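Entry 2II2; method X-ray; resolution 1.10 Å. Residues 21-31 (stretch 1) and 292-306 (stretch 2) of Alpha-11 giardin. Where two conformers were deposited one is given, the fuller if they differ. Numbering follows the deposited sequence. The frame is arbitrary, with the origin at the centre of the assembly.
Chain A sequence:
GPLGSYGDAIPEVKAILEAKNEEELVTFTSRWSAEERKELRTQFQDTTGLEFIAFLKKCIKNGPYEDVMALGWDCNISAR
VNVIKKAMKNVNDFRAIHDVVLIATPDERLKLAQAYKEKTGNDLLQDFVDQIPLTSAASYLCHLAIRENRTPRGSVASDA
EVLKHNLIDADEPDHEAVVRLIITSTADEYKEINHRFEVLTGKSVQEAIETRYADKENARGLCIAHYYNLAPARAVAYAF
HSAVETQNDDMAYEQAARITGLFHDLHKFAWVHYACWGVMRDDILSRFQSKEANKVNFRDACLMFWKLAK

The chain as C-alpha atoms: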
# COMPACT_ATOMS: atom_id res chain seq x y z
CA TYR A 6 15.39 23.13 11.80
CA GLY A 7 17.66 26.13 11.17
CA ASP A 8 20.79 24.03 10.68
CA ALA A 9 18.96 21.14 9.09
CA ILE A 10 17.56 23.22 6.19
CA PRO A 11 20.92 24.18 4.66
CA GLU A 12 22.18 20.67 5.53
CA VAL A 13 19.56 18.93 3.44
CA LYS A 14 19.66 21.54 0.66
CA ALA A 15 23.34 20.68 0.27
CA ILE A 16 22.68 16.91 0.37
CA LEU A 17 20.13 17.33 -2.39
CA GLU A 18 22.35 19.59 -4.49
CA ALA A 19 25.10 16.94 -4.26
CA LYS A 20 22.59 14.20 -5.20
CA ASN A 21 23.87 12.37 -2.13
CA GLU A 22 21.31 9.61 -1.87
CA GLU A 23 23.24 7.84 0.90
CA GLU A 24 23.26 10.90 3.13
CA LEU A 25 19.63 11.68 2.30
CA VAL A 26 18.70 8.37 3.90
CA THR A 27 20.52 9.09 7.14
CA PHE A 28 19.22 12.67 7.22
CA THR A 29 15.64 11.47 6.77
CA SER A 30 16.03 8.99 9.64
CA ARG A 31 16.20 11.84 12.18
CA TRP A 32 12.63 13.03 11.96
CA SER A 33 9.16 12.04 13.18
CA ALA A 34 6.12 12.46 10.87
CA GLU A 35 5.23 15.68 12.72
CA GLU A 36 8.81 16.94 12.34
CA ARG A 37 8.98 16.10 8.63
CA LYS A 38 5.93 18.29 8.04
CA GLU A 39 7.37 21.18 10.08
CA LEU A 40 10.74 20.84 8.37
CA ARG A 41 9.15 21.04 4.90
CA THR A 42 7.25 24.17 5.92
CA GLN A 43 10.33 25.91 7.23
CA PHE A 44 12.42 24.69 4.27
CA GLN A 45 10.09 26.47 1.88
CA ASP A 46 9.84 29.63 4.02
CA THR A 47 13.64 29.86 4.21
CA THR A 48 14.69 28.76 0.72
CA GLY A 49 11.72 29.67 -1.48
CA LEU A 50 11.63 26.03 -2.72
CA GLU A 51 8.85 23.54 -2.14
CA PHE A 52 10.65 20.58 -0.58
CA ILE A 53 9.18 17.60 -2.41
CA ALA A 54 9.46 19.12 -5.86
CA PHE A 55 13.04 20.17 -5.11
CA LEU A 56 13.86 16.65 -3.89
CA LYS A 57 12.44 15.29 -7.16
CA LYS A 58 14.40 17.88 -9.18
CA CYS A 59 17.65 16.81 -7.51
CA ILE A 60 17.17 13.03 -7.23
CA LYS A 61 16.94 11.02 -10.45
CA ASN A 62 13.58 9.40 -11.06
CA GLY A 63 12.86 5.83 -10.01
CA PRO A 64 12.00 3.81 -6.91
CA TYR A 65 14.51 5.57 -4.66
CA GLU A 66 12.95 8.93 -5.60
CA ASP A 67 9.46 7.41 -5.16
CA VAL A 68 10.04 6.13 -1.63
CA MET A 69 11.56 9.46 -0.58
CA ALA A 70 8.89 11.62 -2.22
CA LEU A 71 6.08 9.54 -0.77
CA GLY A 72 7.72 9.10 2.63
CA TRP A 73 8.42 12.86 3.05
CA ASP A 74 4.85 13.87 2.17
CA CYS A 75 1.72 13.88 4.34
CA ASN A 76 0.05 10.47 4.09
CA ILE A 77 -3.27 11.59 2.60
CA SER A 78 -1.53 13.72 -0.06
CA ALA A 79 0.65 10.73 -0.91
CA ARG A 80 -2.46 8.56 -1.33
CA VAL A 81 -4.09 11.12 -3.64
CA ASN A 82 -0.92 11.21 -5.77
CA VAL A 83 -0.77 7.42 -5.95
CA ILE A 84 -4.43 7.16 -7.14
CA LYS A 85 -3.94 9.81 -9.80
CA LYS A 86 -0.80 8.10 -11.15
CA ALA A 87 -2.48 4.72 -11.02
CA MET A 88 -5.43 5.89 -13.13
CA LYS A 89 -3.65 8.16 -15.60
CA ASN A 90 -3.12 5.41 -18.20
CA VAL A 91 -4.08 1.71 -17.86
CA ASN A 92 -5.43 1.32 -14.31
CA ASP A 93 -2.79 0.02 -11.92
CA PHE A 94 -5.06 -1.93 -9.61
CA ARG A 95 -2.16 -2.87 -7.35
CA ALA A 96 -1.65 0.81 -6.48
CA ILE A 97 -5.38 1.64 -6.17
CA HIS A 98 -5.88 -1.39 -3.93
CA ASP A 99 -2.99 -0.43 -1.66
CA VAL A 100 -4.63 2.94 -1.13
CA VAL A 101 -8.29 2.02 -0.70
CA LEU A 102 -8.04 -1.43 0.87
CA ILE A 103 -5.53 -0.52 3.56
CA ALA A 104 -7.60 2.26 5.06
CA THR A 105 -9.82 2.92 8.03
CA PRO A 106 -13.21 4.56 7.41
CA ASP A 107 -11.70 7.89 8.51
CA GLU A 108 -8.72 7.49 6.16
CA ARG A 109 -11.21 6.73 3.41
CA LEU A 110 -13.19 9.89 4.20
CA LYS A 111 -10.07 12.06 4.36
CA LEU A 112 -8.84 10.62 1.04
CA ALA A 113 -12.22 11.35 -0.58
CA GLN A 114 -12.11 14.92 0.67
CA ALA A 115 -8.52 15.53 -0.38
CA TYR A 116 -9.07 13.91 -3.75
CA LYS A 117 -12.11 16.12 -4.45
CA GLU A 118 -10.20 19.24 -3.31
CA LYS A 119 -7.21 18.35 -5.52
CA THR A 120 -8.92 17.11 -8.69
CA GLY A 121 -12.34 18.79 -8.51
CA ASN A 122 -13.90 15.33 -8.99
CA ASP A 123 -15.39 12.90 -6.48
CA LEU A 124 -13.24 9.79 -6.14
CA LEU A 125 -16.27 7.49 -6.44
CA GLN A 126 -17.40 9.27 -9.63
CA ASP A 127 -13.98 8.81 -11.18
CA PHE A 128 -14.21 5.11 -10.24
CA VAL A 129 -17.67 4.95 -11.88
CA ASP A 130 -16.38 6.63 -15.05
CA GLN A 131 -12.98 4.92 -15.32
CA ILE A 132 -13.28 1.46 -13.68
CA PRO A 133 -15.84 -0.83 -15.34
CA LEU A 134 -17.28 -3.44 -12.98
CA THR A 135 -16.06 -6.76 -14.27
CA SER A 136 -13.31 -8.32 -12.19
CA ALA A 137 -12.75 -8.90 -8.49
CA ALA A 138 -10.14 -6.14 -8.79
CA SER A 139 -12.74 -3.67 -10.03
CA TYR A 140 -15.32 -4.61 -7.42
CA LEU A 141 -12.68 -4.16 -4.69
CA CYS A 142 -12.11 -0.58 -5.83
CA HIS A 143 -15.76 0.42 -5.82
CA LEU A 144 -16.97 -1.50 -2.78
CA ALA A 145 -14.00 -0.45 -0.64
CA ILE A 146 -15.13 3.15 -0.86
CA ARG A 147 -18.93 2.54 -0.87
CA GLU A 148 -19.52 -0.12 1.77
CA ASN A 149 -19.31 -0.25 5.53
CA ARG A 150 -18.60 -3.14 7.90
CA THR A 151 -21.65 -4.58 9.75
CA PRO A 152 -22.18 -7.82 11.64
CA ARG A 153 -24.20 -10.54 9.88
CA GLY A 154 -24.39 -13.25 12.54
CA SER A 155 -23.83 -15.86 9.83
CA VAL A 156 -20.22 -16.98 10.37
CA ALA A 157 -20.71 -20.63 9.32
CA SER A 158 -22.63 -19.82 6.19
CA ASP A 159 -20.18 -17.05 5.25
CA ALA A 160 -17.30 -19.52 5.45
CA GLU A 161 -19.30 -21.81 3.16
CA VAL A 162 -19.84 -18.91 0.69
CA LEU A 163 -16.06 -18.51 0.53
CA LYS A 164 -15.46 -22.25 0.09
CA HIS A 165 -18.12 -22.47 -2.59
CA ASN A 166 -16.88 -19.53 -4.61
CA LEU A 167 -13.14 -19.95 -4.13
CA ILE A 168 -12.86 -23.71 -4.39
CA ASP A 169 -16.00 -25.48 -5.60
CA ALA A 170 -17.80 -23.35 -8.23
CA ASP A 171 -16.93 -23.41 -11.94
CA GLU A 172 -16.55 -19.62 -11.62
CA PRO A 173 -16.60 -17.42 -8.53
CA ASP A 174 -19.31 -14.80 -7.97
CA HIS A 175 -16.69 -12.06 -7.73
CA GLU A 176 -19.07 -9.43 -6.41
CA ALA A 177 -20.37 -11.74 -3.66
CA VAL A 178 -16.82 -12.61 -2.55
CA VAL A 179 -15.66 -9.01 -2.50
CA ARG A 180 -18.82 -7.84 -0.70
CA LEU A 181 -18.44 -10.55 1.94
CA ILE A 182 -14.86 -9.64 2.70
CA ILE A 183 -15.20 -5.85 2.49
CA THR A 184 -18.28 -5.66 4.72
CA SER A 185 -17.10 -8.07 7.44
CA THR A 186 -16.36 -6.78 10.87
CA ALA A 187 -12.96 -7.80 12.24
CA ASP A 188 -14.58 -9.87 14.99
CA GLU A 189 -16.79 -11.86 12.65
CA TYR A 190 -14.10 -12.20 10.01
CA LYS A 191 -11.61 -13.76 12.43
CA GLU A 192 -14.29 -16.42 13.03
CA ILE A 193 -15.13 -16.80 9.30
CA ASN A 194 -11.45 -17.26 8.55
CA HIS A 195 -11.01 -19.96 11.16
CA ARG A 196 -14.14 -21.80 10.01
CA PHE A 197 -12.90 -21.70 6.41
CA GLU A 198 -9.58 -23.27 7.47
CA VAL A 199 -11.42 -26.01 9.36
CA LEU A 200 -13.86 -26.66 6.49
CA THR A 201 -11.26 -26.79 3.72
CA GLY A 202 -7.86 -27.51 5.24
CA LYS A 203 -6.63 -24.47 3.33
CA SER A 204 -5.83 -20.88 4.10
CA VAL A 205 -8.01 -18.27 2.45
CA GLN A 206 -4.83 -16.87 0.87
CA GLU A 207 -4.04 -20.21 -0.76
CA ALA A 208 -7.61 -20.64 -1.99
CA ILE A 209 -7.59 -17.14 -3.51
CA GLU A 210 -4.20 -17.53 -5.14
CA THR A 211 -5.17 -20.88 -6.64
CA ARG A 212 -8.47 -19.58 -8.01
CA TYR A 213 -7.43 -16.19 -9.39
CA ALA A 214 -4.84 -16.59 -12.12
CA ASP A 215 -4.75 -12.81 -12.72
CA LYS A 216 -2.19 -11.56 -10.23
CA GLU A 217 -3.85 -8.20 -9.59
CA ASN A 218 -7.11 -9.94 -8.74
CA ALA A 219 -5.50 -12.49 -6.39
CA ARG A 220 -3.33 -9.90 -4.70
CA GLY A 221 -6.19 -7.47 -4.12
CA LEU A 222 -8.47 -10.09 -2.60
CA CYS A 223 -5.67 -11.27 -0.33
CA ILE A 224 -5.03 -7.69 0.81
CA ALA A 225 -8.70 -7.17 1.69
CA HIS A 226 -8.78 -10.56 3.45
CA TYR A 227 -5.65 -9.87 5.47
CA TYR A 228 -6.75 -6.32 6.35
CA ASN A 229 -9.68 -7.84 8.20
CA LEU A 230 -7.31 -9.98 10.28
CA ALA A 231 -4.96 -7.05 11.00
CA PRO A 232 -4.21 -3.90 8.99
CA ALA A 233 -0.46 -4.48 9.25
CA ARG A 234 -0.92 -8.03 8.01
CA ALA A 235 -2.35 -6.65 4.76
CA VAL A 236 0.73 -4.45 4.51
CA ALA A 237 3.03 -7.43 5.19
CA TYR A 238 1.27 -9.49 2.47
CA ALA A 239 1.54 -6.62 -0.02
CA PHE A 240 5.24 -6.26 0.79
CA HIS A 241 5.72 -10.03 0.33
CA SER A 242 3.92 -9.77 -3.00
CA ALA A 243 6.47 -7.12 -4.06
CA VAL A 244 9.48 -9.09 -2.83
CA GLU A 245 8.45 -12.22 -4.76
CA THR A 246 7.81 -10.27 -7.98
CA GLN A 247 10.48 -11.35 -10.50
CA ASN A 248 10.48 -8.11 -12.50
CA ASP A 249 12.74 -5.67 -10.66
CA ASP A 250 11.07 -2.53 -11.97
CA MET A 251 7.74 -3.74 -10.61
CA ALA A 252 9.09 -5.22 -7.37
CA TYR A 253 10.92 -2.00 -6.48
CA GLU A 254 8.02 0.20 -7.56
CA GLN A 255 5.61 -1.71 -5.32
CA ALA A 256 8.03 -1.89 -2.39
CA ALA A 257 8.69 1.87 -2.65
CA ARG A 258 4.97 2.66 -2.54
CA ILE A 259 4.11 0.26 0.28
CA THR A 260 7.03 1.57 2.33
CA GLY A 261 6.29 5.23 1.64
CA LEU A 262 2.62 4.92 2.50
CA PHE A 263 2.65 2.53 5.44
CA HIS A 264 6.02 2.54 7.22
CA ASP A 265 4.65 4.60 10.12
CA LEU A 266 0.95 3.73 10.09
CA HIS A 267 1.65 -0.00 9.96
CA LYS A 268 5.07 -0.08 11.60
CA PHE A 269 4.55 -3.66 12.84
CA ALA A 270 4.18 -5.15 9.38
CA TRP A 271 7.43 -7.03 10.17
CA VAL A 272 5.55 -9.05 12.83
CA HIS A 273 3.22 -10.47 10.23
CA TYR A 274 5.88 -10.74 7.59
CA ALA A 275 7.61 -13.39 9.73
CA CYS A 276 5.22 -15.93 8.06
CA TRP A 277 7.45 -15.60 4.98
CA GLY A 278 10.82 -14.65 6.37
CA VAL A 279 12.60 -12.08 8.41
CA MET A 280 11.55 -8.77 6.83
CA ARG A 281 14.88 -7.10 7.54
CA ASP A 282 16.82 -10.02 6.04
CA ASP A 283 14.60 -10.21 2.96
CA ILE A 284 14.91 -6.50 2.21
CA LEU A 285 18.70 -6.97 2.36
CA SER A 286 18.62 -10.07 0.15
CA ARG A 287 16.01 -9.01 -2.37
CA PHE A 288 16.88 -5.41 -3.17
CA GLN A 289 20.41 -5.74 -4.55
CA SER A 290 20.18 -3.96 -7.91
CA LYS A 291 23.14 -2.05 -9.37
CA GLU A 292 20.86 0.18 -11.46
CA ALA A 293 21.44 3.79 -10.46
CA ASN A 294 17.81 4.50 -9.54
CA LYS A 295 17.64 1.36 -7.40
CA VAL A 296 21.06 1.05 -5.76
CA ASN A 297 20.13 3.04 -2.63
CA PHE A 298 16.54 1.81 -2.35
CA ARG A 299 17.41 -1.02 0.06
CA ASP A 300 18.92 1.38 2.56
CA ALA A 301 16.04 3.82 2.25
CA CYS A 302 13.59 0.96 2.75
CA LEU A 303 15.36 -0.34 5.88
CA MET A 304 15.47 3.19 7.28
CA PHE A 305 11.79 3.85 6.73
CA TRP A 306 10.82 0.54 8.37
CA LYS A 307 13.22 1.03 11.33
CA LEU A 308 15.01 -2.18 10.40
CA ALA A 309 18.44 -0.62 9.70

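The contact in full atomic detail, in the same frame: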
# COMPACT_ATOMS: atom_id res chain seq x y z
N ASN A 21 23.31 13.36 -3.04
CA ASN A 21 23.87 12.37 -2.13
C ASN A 21 22.77 11.53 -1.53
O ASN A 21 22.27 11.82 -0.44
CB ASN A 21 24.72 13.05 -1.05
CG ASN A 21 25.62 12.07 -0.33
OD1 ASN A 21 25.24 10.93 -0.09
ND2 ASN A 21 26.82 12.52 0.02
N GLU A 22 22.43 10.47 -2.26
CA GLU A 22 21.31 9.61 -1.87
C GLU A 22 21.59 8.88 -0.56
O GLU A 22 20.66 8.61 0.21
CB GLU A 22 21.02 8.61 -2.98
CG GLU A 22 20.48 9.26 -4.22
CD GLU A 22 20.08 8.27 -5.30
OE1 GLU A 22 20.32 7.05 -5.16
OE2 GLU A 22 19.52 8.72 -6.31
N GLU A 23 22.85 8.51 -0.34
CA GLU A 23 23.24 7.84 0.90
C GLU A 23 22.97 8.74 2.10
O GLU A 23 22.32 8.33 3.07
CB GLU A 23 24.72 7.43 0.84
CG GLU A 23 25.04 6.33 -0.16
CD GLU A 23 26.53 6.03 -0.28
OE1 GLU A 23 27.36 6.90 0.04
OE2 GLU A 23 26.87 4.90 -0.70
N GLU A 24 23.45 9.98 2.03
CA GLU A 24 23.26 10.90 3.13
C GLU A 24 21.80 11.34 3.28
O GLU A 24 21.37 11.69 4.38
CB GLU A 24 24.19 12.11 3.00
CG GLU A 24 24.43 12.68 4.36
CD GLU A 24 25.50 13.74 4.40
OE1 GLU A 24 26.31 13.87 3.44
OE2 GLU A 24 25.51 14.45 5.43
N LEU A 25 21.04 11.35 2.18
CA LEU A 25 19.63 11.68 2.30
C LEU A 25 18.90 10.67 3.17
O LEU A 25 17.99 11.02 3.93
CB LEU A 25 18.99 11.84 0.93
CG LEU A 25 17.51 12.23 0.92
CD1 LEU A 25 17.30 13.59 1.60
CD2 LEU A 25 16.96 12.24 -0.49
N VAL A 26 19.30 9.40 3.05
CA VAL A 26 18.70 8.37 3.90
C VAL A 26 18.94 8.63 5.39
O VAL A 26 18.02 8.63 6.19
CB VAL A 26 19.20 6.97 3.52
CG1 VAL A 26 18.73 5.89 4.47
CG2 VAL A 26 18.77 6.61 2.10
N THR A 27 20.20 8.87 5.74
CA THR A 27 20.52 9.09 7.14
C THR A 27 19.90 10.38 7.66
O THR A 27 19.45 10.45 8.81
CB THR A 27 22.03 9.03 7.37
OG1 THR A 27 22.67 10.06 6.63
CG2 THR A 27 22.57 7.70 6.93
N PHE A 28 19.89 11.43 6.83
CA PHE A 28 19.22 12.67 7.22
C PHE A 28 17.73 12.45 7.53
O PHE A 28 17.19 12.93 8.54
CB PHE A 28 19.39 13.73 6.12
CG PHE A 28 18.67 15.02 6.45
CD1 PHE A 28 19.29 16.02 7.20
CD2 PHE A 28 17.37 15.22 6.04
CE1 PHE A 28 18.62 17.19 7.50
CE2 PHE A 28 16.68 16.37 6.35
CZ PHE A 28 17.31 17.36 7.09
N THR A 29 17.07 11.70 6.65
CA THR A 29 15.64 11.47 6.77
C THR A 29 15.32 10.71 8.05
O THR A 29 14.28 10.93 8.64
CB THR A 29 15.11 10.77 5.53
OG1 THR A 29 15.33 11.63 4.40
CG2 THR A 29 13.62 10.48 5.63
N SER A 30 16.24 9.84 8.47
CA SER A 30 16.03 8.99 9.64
C SER A 30 15.83 9.78 10.95
O SER A 30 15.31 9.24 11.95
CB SER A 30 17.21 8.03 9.82
OG SER A 30 18.31 8.69 10.46
N ARG A 31 16.20 11.06 10.96
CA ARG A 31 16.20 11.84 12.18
C ARG A 31 14.84 12.29 12.65
O ARG A 31 14.70 12.65 13.81
CB ARG A 31 17.06 13.09 12.00
CG ARG A 31 18.49 12.83 11.75
CD ARG A 31 19.24 14.13 11.82
NE ARG A 31 20.35 14.07 10.90
CZ ARG A 31 20.90 15.14 10.36
NH1 ARG A 31 20.44 16.36 10.67
NH2 ARG A 31 21.91 14.98 9.52
N GLU A 292 21.41 -0.91 -10.65
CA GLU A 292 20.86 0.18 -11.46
C GLU A 292 20.85 1.43 -10.60
O GLU A 292 20.47 1.39 -9.41
CB GLU A 292 19.45 -0.16 -11.94
CG GLU A 292 19.36 -1.27 -12.98
CD GLU A 292 17.92 -1.58 -13.35
OE1 GLU A 292 17.13 -0.62 -13.48
OE2 GLU A 292 17.58 -2.78 -13.53
N ALA A 293 21.27 2.54 -11.21
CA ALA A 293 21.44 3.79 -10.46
C ALA A 293 20.21 4.19 -9.64
O ALA A 293 20.34 4.62 -8.49
CB ALA A 293 21.85 4.93 -11.42
N ASN A 294 19.02 4.04 -10.23
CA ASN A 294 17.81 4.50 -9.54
C ASN A 294 17.27 3.51 -8.53
O ASN A 294 16.23 3.76 -7.91
CB ASN A 294 16.71 4.96 -10.50
CG ASN A 294 16.09 3.84 -11.30
OD1 ASN A 294 16.42 2.65 -11.13
ND2 ASN A 294 15.16 4.21 -12.20
N LYS A 295 17.99 2.39 -8.38
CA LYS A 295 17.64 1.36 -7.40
C LYS A 295 18.70 1.12 -6.34
O LYS A 295 18.39 0.54 -5.31
CB LYS A 295 17.32 0.04 -8.09
CG LYS A 295 16.05 0.12 -8.91
CD LYS A 295 15.84 -1.12 -9.73
CE LYS A 295 14.70 -0.97 -10.74
NZ LYS A 295 15.04 0.07 -11.76
N VAL A 296 19.95 1.50 -6.61
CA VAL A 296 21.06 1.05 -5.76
C VAL A 296 20.89 1.43 -4.28
O VAL A 296 21.29 0.64 -3.40
CB VAL A 296 22.42 1.50 -6.31
CG1 VAL A 296 22.55 3.00 -6.27
CG2 VAL A 296 23.55 0.84 -5.53
N ASN A 297 20.32 2.60 -4.01
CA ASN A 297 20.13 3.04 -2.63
C ASN A 297 18.75 2.77 -2.05
O ASN A 297 18.47 3.15 -0.91
CB ASN A 297 20.50 4.52 -2.48
CG ASN A 297 21.98 4.73 -2.75
OD1 ASN A 297 22.82 4.16 -2.05
ND2 ASN A 297 22.30 5.54 -3.72
N PHE A 298 17.89 2.11 -2.82
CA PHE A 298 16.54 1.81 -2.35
C PHE A 298 16.55 0.94 -1.11
O PHE A 298 15.80 1.20 -0.16
CB PHE A 298 15.68 1.13 -3.44
CG PHE A 298 14.35 0.71 -2.90
CD1 PHE A 298 13.38 1.68 -2.59
CD2 PHE A 298 14.09 -0.60 -2.57
CE1 PHE A 298 12.18 1.33 -2.02
CE2 PHE A 298 12.88 -0.97 -1.99
CZ PHE A 298 11.94 0.01 -1.70
N ARG A 299 17.37 -0.12 -1.10
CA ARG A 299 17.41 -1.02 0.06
C ARG A 299 17.64 -0.26 1.37
O ARG A 299 16.94 -0.50 2.37
CB ARG A 299 18.49 -2.08 -0.16
CG ARG A 299 18.78 -3.04 0.99
CD ARG A 299 19.97 -3.93 0.63
NE ARG A 299 21.23 -3.19 0.66
CZ ARG A 299 21.90 -2.79 -0.42
NH1 ARG A 299 21.46 -3.08 -1.64
NH2 ARG A 299 23.04 -2.12 -0.28
N ASP A 300 18.62 0.63 1.37
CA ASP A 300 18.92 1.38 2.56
C ASP A 300 17.81 2.35 2.96
O ASP A 300 17.50 2.50 4.14
CB ASP A 300 20.25 2.11 2.39
CG ASP A 300 21.44 1.16 2.44
OD1 ASP A 300 21.37 0.12 3.12
OD2 ASP A 300 22.45 1.45 1.76
N ALA A 301 17.19 2.97 1.97
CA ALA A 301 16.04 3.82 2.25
C ALA A 301 14.91 3.01 2.87
O ALA A 301 14.26 3.47 3.81
CB ALA A 301 15.55 4.50 0.98
N CYS A 302 14.66 1.83 2.30
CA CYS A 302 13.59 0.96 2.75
C CYS A 302 13.83 0.52 4.20
O CYS A 302 12.94 0.61 5.04
CB CYS A 302 13.52 -0.24 1.81
SG CYS A 302 12.16 -1.38 2.16
N LEU A 303 15.04 0.04 4.50
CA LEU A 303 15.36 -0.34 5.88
C LEU A 303 15.17 0.83 6.87
O LEU A 303 14.63 0.68 7.98
CB LEU A 303 16.78 -0.87 5.96
CG LEU A 303 17.05 -2.21 5.27
CD1 LEU A 303 18.55 -2.42 5.20
CD2 LEU A 303 16.37 -3.41 5.96
N MET A 304 15.64 2.01 6.45
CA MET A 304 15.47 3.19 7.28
C MET A 304 14.01 3.48 7.55
O MET A 304 13.64 3.72 8.71
CB MET A 304 16.21 4.39 6.66
CG MET A 304 16.09 5.70 7.42
SD MET A 304 14.55 6.61 7.13
CE MET A 304 14.68 6.95 5.36
N PHE A 305 13.18 3.49 6.51
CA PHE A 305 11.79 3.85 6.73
C PHE A 305 11.06 2.83 7.62
O PHE A 305 10.14 3.21 8.37
CB PHE A 305 11.04 4.04 5.42
CG PHE A 305 11.20 5.40 4.80
CD1 PHE A 305 11.71 5.55 3.50
CD2 PHE A 305 10.78 6.55 5.47
CE1 PHE A 305 11.84 6.81 2.92
CE2 PHE A 305 10.91 7.82 4.92
CZ PHE A 305 11.44 7.95 3.61
N TRP A 306 11.46 1.57 7.57
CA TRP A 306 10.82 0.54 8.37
C TRP A 306 11.48 0.36 9.72
O TRP A 306 11.04 -0.48 10.50
CB TRP A 306 10.83 -0.80 7.62
CG TRP A 306 9.82 -0.87 6.55
CD1 TRP A 306 10.03 -0.86 5.19
CD2 TRP A 306 8.40 -0.97 6.73
NE1 TRP A 306 8.83 -0.94 4.53
CE2 TRP A 306 7.81 -0.97 5.46
CE3 TRP A 306 7.58 -1.03 7.86
CZ2 TRP A 306 6.43 -1.06 5.28
CZ3 TRP A 306 6.20 -1.11 7.68
CH2 TRP A 306 5.65 -1.11 6.41
O HOH W 1 19.22 4.58 -5.83
O HOH W 2 21.96 6.57 -7.59
O HOH W 3 25.29 3.24 -2.59

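Two segments whose touching residues are at least 271 positions apart in the chain lie side by side here, and their helices, 22-29 and 298-306, run parallel, with an angle of 1° between their directions and a closest axial approach of 9.5 Å. With the axes so nearly aligned, the contact repeats along the helices: E22 lies beside N297, V26 beside A301 and S30 beside M304, steps of about one helical turn. The first end is polar, the rest largely apolar.

Stretch 2 opens with a turn, in which A293 contributes chiefly through its backbone. Neither A293 O nor E22 OE1, 4.1 Å apart, has a proton to give, so two waters link them: water 1 donates to E22 OE1 (2.8 Å) and to A293 O (2.9 Å), and water 2 donates to the same two atoms. Water 1 also accepts from N297 N (2.9 Å). K295 points away from stretch 1 and braces the turn on its own side by a salt bridge from K295 NZ to E292 OE1 (2.8 Å).

N297 makes the direct polar link. Its ND2 donates to E22 OE1 at 2.9 Å with a nearly straight N-H...O angle of 172°, the amide proton meeting a charged acceptor. The other end of the amide, OD1, lies 3.6 Å from E23 CG, and water 3 donates both to N297 OD1 (2.7 Å) and to E23 OE2 (3.0 Å). Asparagine suits this place because one short side chain offers both a donor and an acceptor.

Beyond N297 the contact turns apolar around V26. D300 offers its backbone, with its O 3.6 Å from V26 CG1; that oxygen also accepts the helical bond from M304 N. At A301 the CA atoms of V26 and A301 come within 5.5 Å, and the small methyl side chain fits this close approach: V26 CG2 lies 4.0 Å from A301 CB.

One turn on, M304 points toward stretch 1, and its long, flexible chain touches three residues. Its CB packs against V26 CG1 (3.7 Å), its CG against S30 CB (3.5 Å), and its CE against T29 CG2 (3.7 Å). The hydroxyls of T29 and S30 donate to their own helix, T29 OG1 to L25 O (2.8 Å) and S30 OG to T27 O (2.7 Å), while their carbon atoms meet the methionine. Finally, F305 starts sideways but brings its ring nearer, placing CE2 3.9 Å from T29 CG2 in an oblique approach, an apolar ring reaching an apolar methyl.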